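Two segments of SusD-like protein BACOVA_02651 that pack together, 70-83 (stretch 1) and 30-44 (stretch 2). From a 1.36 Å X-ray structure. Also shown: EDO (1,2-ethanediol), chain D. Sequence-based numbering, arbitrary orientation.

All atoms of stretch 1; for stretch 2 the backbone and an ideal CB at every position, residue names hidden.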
# COMPACT_ATOMS: atom_id res chain seq x y z
N GLU A 70 -0.82 19.03 4.57
CA GLU A 70 -0.22 18.97 3.24
C GLU A 70 -0.31 17.56 2.63
O GLU A 70 -0.32 17.40 1.42
CB GLU A 70 1.23 19.45 3.28
CG GLU A 70 2.18 18.58 4.10
CD GLU A 70 2.32 19.03 5.55
OE1 GLU A 70 1.38 19.69 6.07
OE2 GLU A 70 3.36 18.73 6.16
N ASN A 71 -0.38 16.54 3.47
CA ASN A 71 -0.51 15.20 2.94
C ASN A 71 -1.85 14.96 2.27
O ASN A 71 -1.93 14.19 1.32
CB ASN A 71 -0.30 14.17 4.05
CG ASN A 71 1.12 14.13 4.54
OD1 ASN A 71 2.02 13.72 3.81
ND2 ASN A 71 1.34 14.61 5.75
N LEU A 72 -2.90 15.63 2.74
CA LEU A 72 -4.21 15.49 2.11
C LEU A 72 -4.22 16.12 0.73
O LEU A 72 -4.71 15.53 -0.21
CB LEU A 72 -5.31 16.09 2.99
CG LEU A 72 -5.47 15.46 4.37
CD1 LEU A 72 -6.56 16.19 5.13
CD2 LEU A 72 -5.81 13.98 4.25
N SER A 73 -3.68 17.34 0.62
CA SER A 73 -3.67 18.02 -0.66
C SER A 73 -2.73 17.30 -1.63
O SER A 73 -3.05 17.16 -2.81
CB SER A 73 -3.30 19.49 -0.46
OG SER A 73 -2.11 19.61 0.26
N GLY A 74 -1.59 16.82 -1.14
CA GLY A 74 -0.66 16.10 -1.99
C GLY A 74 -1.26 14.80 -2.49
O GLY A 74 -1.14 14.46 -3.67
N ALA A 75 -1.91 14.04 -1.61
CA ALA A 75 -2.51 12.77 -2.02
C ALA A 75 -3.63 12.99 -3.04
O ALA A 75 -3.68 12.31 -4.06
CB ALA A 75 -3.02 12.00 -0.80
N TRP A 76 -4.48 13.96 -2.74
CA TRP A 76 -5.60 14.33 -3.62
C TRP A 76 -5.06 14.71 -4.99
O TRP A 76 -5.54 14.21 -6.01
CB TRP A 76 -6.38 15.49 -3.00
CG TRP A 76 -7.64 15.96 -3.74
CD1 TRP A 76 -7.73 16.96 -4.67
CD2 TRP A 76 -8.98 15.47 -3.54
NE1 TRP A 76 -9.04 17.12 -5.05
CE2 TRP A 76 -9.83 16.21 -4.38
CE3 TRP A 76 -9.55 14.48 -2.72
CZ2 TRP A 76 -11.20 15.99 -4.44
CZ3 TRP A 76 -10.91 14.25 -2.80
CH2 TRP A 76 -11.72 15.01 -3.64
N SER A 77 -4.04 15.56 -5.01
CA SER A 77 -3.38 15.93 -6.26
C SER A 77 -2.81 14.73 -7.00
O SER A 77 -2.97 14.61 -8.22
CB SER A 77 -2.24 16.94 -6.01
OG SER A 77 -1.57 17.27 -7.23
N GLY A 78 -2.12 13.85 -6.28
CA GLY A 78 -1.52 12.68 -6.89
C GLY A 78 -2.51 11.73 -7.50
O GLY A 78 -2.36 11.31 -8.65
N PHE A 79 -3.56 11.38 -6.75
CA PHE A 79 -4.54 10.45 -7.28
C PHE A 79 -5.25 11.08 -8.47
O PHE A 79 -5.48 10.40 -9.46
CB PHE A 79 -5.55 10.04 -6.20
CG PHE A 79 -4.94 9.25 -5.06
CD1 PHE A 79 -4.17 8.11 -5.29
CD2 PHE A 79 -5.15 9.64 -3.76
CE1 PHE A 79 -3.62 7.39 -4.22
CE2 PHE A 79 -4.59 8.93 -2.70
CZ PHE A 79 -3.84 7.80 -2.94
N TYR A 80 -5.60 12.37 -8.37
CA TYR A 80 -6.24 13.02 -9.53
C TYR A 80 -5.27 13.20 -10.70
O TYR A 80 -5.71 13.24 -11.84
CB TYR A 80 -6.97 14.32 -9.14
CG TYR A 80 -8.36 14.00 -8.65
CD1 TYR A 80 -9.33 13.57 -9.53
CD2 TYR A 80 -8.68 14.03 -7.30
CE1 TYR A 80 -10.59 13.23 -9.11
CE2 TYR A 80 -9.96 13.68 -6.86
CZ TYR A 80 -10.90 13.29 -7.79
OH TYR A 80 -12.17 12.94 -7.37
N SER A 81 -3.98 13.24 -10.44
CA SER A 81 -3.00 13.24 -11.53
C SER A 81 -3.03 11.91 -12.29
O SER A 81 -2.93 11.87 -13.52
CB SER A 81 -1.59 13.51 -11.00
OG SER A 81 -1.43 14.86 -10.61
N VAL A 82 -3.19 10.81 -11.57
CA VAL A 82 -3.36 9.51 -12.22
C VAL A 82 -4.63 9.51 -13.08
O VAL A 82 -4.62 9.07 -14.24
CB VAL A 82 -3.39 8.33 -11.20
CG1 VAL A 82 -3.60 7.01 -11.93
CG2 VAL A 82 -2.12 8.27 -10.39
N VAL A 83 -5.74 9.96 -12.50
CA VAL A 83 -7.00 9.97 -13.21
C VAL A 83 -6.90 10.81 -14.47
O VAL A 83 -7.30 10.37 -15.54
CB VAL A 83 -8.14 10.51 -12.31
CG1 VAL A 83 -9.44 10.69 -13.12
CG2 VAL A 83 -8.36 9.57 -11.10
N UNK A 30 5.46 9.06 -13.27
CA UNK A 30 5.10 10.47 -13.20
C UNK A 30 3.68 10.69 -12.66
O UNK A 30 3.44 11.59 -11.85
CB UNK A 30 5.23 11.10 -14.59
N UNK A 31 2.73 9.88 -13.12
CA UNK A 31 1.35 10.02 -12.68
C UNK A 31 1.17 9.92 -11.17
O UNK A 31 0.35 10.63 -10.59
CB UNK A 31 0.49 8.95 -13.36
N UNK A 32 1.98 9.06 -10.54
CA UNK A 32 1.87 8.74 -9.11
C UNK A 32 2.78 9.59 -8.24
O UNK A 32 2.71 9.52 -7.00
CB UNK A 32 2.19 7.26 -8.88
N UNK A 33 3.62 10.41 -8.85
CA UNK A 33 4.69 11.09 -8.13
C UNK A 33 4.19 11.95 -6.95
O UNK A 33 4.79 11.90 -5.87
CB UNK A 33 5.47 11.97 -9.11
N UNK A 34 3.12 12.72 -7.12
CA UNK A 34 2.68 13.63 -6.06
C UNK A 34 2.24 12.84 -4.83
O UNK A 34 2.29 13.36 -3.72
CB UNK A 34 1.54 14.52 -6.55
N UNK A 35 1.77 11.62 -5.03
CA UNK A 35 1.38 10.75 -3.92
C UNK A 35 2.60 10.07 -3.30
O UNK A 35 2.80 10.15 -2.09
CB UNK A 35 0.38 9.70 -4.40
N UNK A 36 3.42 9.44 -4.14
CA UNK A 36 4.60 8.73 -3.65
C UNK A 36 5.61 9.64 -2.97
O UNK A 36 6.34 9.18 -2.09
CB UNK A 36 5.28 8.00 -4.81
N UNK A 37 5.65 10.91 -3.32
CA UNK A 37 6.74 11.74 -2.83
C UNK A 37 6.64 12.05 -1.35
O UNK A 37 7.62 12.47 -0.74
CB UNK A 37 6.79 13.05 -3.62
N UNK A 38 5.47 11.86 -0.76
CA UNK A 38 5.30 12.18 0.65
C UNK A 38 4.15 11.43 1.31
O UNK A 38 4.39 10.62 2.22
CB UNK A 38 5.08 13.69 0.81
N UNK A 39 2.93 11.71 0.87
CA UNK A 39 1.74 11.30 1.60
C UNK A 39 1.49 9.79 1.67
O UNK A 39 0.79 9.33 2.55
CB UNK A 39 0.52 11.97 0.96
N UNK A 40 2.06 9.04 0.73
CA UNK A 40 1.93 7.59 0.74
C UNK A 40 2.32 7.02 2.11
O UNK A 40 1.68 6.07 2.59
CB UNK A 40 2.79 6.97 -0.36
N UNK A 41 3.33 7.60 2.75
CA UNK A 41 3.85 7.06 4.01
C UNK A 41 2.87 7.24 5.19
O UNK A 41 2.47 6.26 5.80
CB UNK A 41 5.18 7.73 4.34
N UNK A 42 2.46 8.49 5.49
CA UNK A 42 1.53 8.64 6.62
C UNK A 42 0.14 8.08 6.33
O UNK A 42 -0.50 7.59 7.25
CB UNK A 42 1.41 10.12 7.00
N UNK A 43 -0.34 8.14 5.10
CA UNK A 43 -1.69 7.66 4.83
C UNK A 43 -1.74 6.13 4.76
O UNK A 43 -2.57 5.50 5.41
CB UNK A 43 -2.21 8.26 3.52
N UNK A 44 -0.85 5.51 3.99
CA UNK A 44 -0.94 4.08 3.78
C UNK A 44 -0.43 3.23 4.94
O UNK A 44 -1.00 2.17 5.26
CB UNK A 44 -0.16 3.71 2.51
C1 EDO D . -10.84 17.15 -8.31
O1 EDO D . -10.37 18.18 -7.44
C2 EDO D . -10.33 17.38 -9.72
O2 EDO D . -8.94 17.73 -9.66

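At 30 nothing of stretch 1 lies within 5.5 Å of the ideal CB, so the helix at 70-83 sets no constraint; the residue is Arg-30.

At 31 the CA-to-CB bond points sideways and the ideal CB lies 4.0 Å from Val-82 CG2. A small apolar residue suits this spacing. It is Ala-31, whose backbone also packs closely, Val-82 CG2 lying 3.4 Å from Ala-31 O.

At 32 the bond points away, with the ideal CB 4.7 Å from Val-82 CG2. A long apolar or aromatic side chain could turn back toward Val-82 and Phe-79. Trp-32 does so with chi1 m: Val-82 CG2 sits 3.6 Å from the centroid of the Trp-32 six-membered ring and 14° off its normal, a CH-pi contact, and Trp-32 CZ3 reaches the edge of the Phe-79 ring, 4.1 Å from Phe-79 CD1.

Position 33 points away, unconstrained by stretch 1; it is Phe-33.

At 34 the bond points toward the helix, with the ideal CB 3.6 Å from Gly-78 CA and 4.2 Å from Ser-77 OG. The absence of a side chain at Gly-78 permits this approach, since an ideal CB there would be tight, 3.2 Å from the C of residue 34. The hydroxyl favours a compact polar residue: Asp, Asn, Ser or Thr. Asp-34 sits as a knob among Gly-74, Ser-77, Gly-78 and Ser-81, and Asp-34 OD2 accepts a hydrogen bond from Ser-77 OG at 2.8 Å.

The backbone at 35 also depends on Gly-78, whose ideal CB would stand 2.6 Å from the N of residue 35, a clash. The ideal CB of 35 points sideways, 4.6 Å from Phe-79 CE1, so a large apolar or aromatic group fits. Tyr-35 places its ring face against Phe-79, with Tyr-35 CE1 3.4 Å from Phe-79 CZ; the planes meet obliquely at 42°.

Positions 36 and 37 are out of reach: Asn-36 and Gln-37.

At 38 the bond points toward stretch 1, the ideal CB 4.3 Å from Asn-71 OD1; several flexible or polar residues would serve. Arg-38 CG comes 3.6 Å from Asn-71 OD1.

At 39 the ideal CB is 3.3 Å from Asn-71 O and 4.0 Å from Ala-75 CB, favouring Ser, Ala or Gly. Ser-39 OG lies 3.3 Å from Ala-75 CB and donates a weak bond to Tyr-35 O.

At 40 and 41 the ideal CBs have no stretch 1 neighbour, 40 pointing away and 41 sideways, so many residues would suit; they are Ile-40 and Val-41. Position 42 points toward stretch 1 and accepts various modest side chains; Pro-42 CG packs 3.4 Å from Asn-71 OD1. Position 43 also points toward the helix, but its ideal CB has no close neighbour there, so only a longer side chain would reach Ala-75, and an apolar one would suit its methyl: Ile-43 CD1 meets Ala-75 CB at 3.6 Å. Position 44 is out of reach: Gly-44.

Stretch 2 30-44: RAWFDYNQRSIVPIG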
# COMPACT_ATOMS: atom_id res chain seq x y z
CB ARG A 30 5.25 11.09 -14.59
CG ARG A 30 4.94 12.56 -14.66
CD ARG A 30 5.27 13.10 -16.04
NE ARG A 30 5.05 14.54 -16.10
CZ ARG A 30 5.53 15.34 -17.05
NH1 ARG A 30 6.28 14.85 -18.03
NH2 ARG A 30 5.27 16.64 -17.00
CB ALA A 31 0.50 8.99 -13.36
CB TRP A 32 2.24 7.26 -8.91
CG TRP A 32 1.24 6.31 -9.48
CD1 TRP A 32 1.32 5.68 -10.69
CD2 TRP A 32 0.01 5.87 -8.88
NE1 TRP A 32 0.20 4.91 -10.90
CE2 TRP A 32 -0.61 4.99 -9.79
CE3 TRP A 32 -0.62 6.15 -7.67
CZ2 TRP A 32 -1.85 4.39 -9.52
CZ3 TRP A 32 -1.84 5.55 -7.40
CH2 TRP A 32 -2.43 4.68 -8.32
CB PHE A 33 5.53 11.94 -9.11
CG PHE A 33 6.69 12.62 -8.45
CD1 PHE A 33 7.90 11.96 -8.27
CD2 PHE A 33 6.57 13.92 -8.01
CE1 PHE A 33 8.96 12.59 -7.65
CE2 PHE A 33 7.64 14.55 -7.38
CZ PHE A 33 8.82 13.88 -7.21
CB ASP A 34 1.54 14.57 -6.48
CG ASP A 34 1.99 15.70 -7.36
OD1 ASP A 34 3.21 15.82 -7.62
OD2 ASP A 34 1.11 16.49 -7.79
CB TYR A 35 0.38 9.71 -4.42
CG TYR A 35 0.02 8.58 -3.46
CD1 TYR A 35 -0.52 8.84 -2.21
CD2 TYR A 35 0.19 7.25 -3.84
CE1 TYR A 35 -0.88 7.80 -1.36
CE2 TYR A 35 -0.15 6.21 -2.98
CZ TYR A 35 -0.69 6.50 -1.75
OH TYR A 35 -1.06 5.49 -0.88
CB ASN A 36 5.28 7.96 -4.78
CG ASN A 36 6.27 6.95 -4.27
OD1 ASN A 36 5.88 5.86 -3.81
ND2 ASN A 36 7.56 7.29 -4.30
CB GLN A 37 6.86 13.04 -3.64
CG GLN A 37 5.79 14.06 -3.39
CD GLN A 37 6.19 15.44 -3.88
OE1 GLN A 37 5.74 15.90 -4.93
NE2 GLN A 37 7.05 16.10 -3.12
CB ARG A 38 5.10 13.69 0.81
CG ARG A 38 5.19 14.20 2.25
CD ARG A 38 5.73 15.64 2.28
NE ARG A 38 7.14 15.71 1.88
CZ ARG A 38 8.17 15.58 2.71
NH1 ARG A 38 7.98 15.36 4.01
NH2 ARG A 38 9.41 15.66 2.24
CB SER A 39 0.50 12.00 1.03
OG SER A 39 0.27 11.62 -0.32
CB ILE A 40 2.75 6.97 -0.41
CG1 ILE A 40 2.47 5.48 -0.52
CG2 ILE A 40 4.25 7.25 -0.24
CD1 ILE A 40 3.01 4.84 -1.82
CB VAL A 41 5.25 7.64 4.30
CG1 VAL A 41 5.78 7.21 5.67
CG2 VAL A 41 6.23 7.25 3.20
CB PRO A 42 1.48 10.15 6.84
CG PRO A 42 1.92 10.74 5.52
CD PRO A 42 2.97 9.80 5.03
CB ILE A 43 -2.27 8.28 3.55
CG1 ILE A 43 -2.42 9.80 3.72
CG2 ILE A 43 -3.61 7.65 3.23
CD1 ILE A 43 -2.89 10.52 2.45
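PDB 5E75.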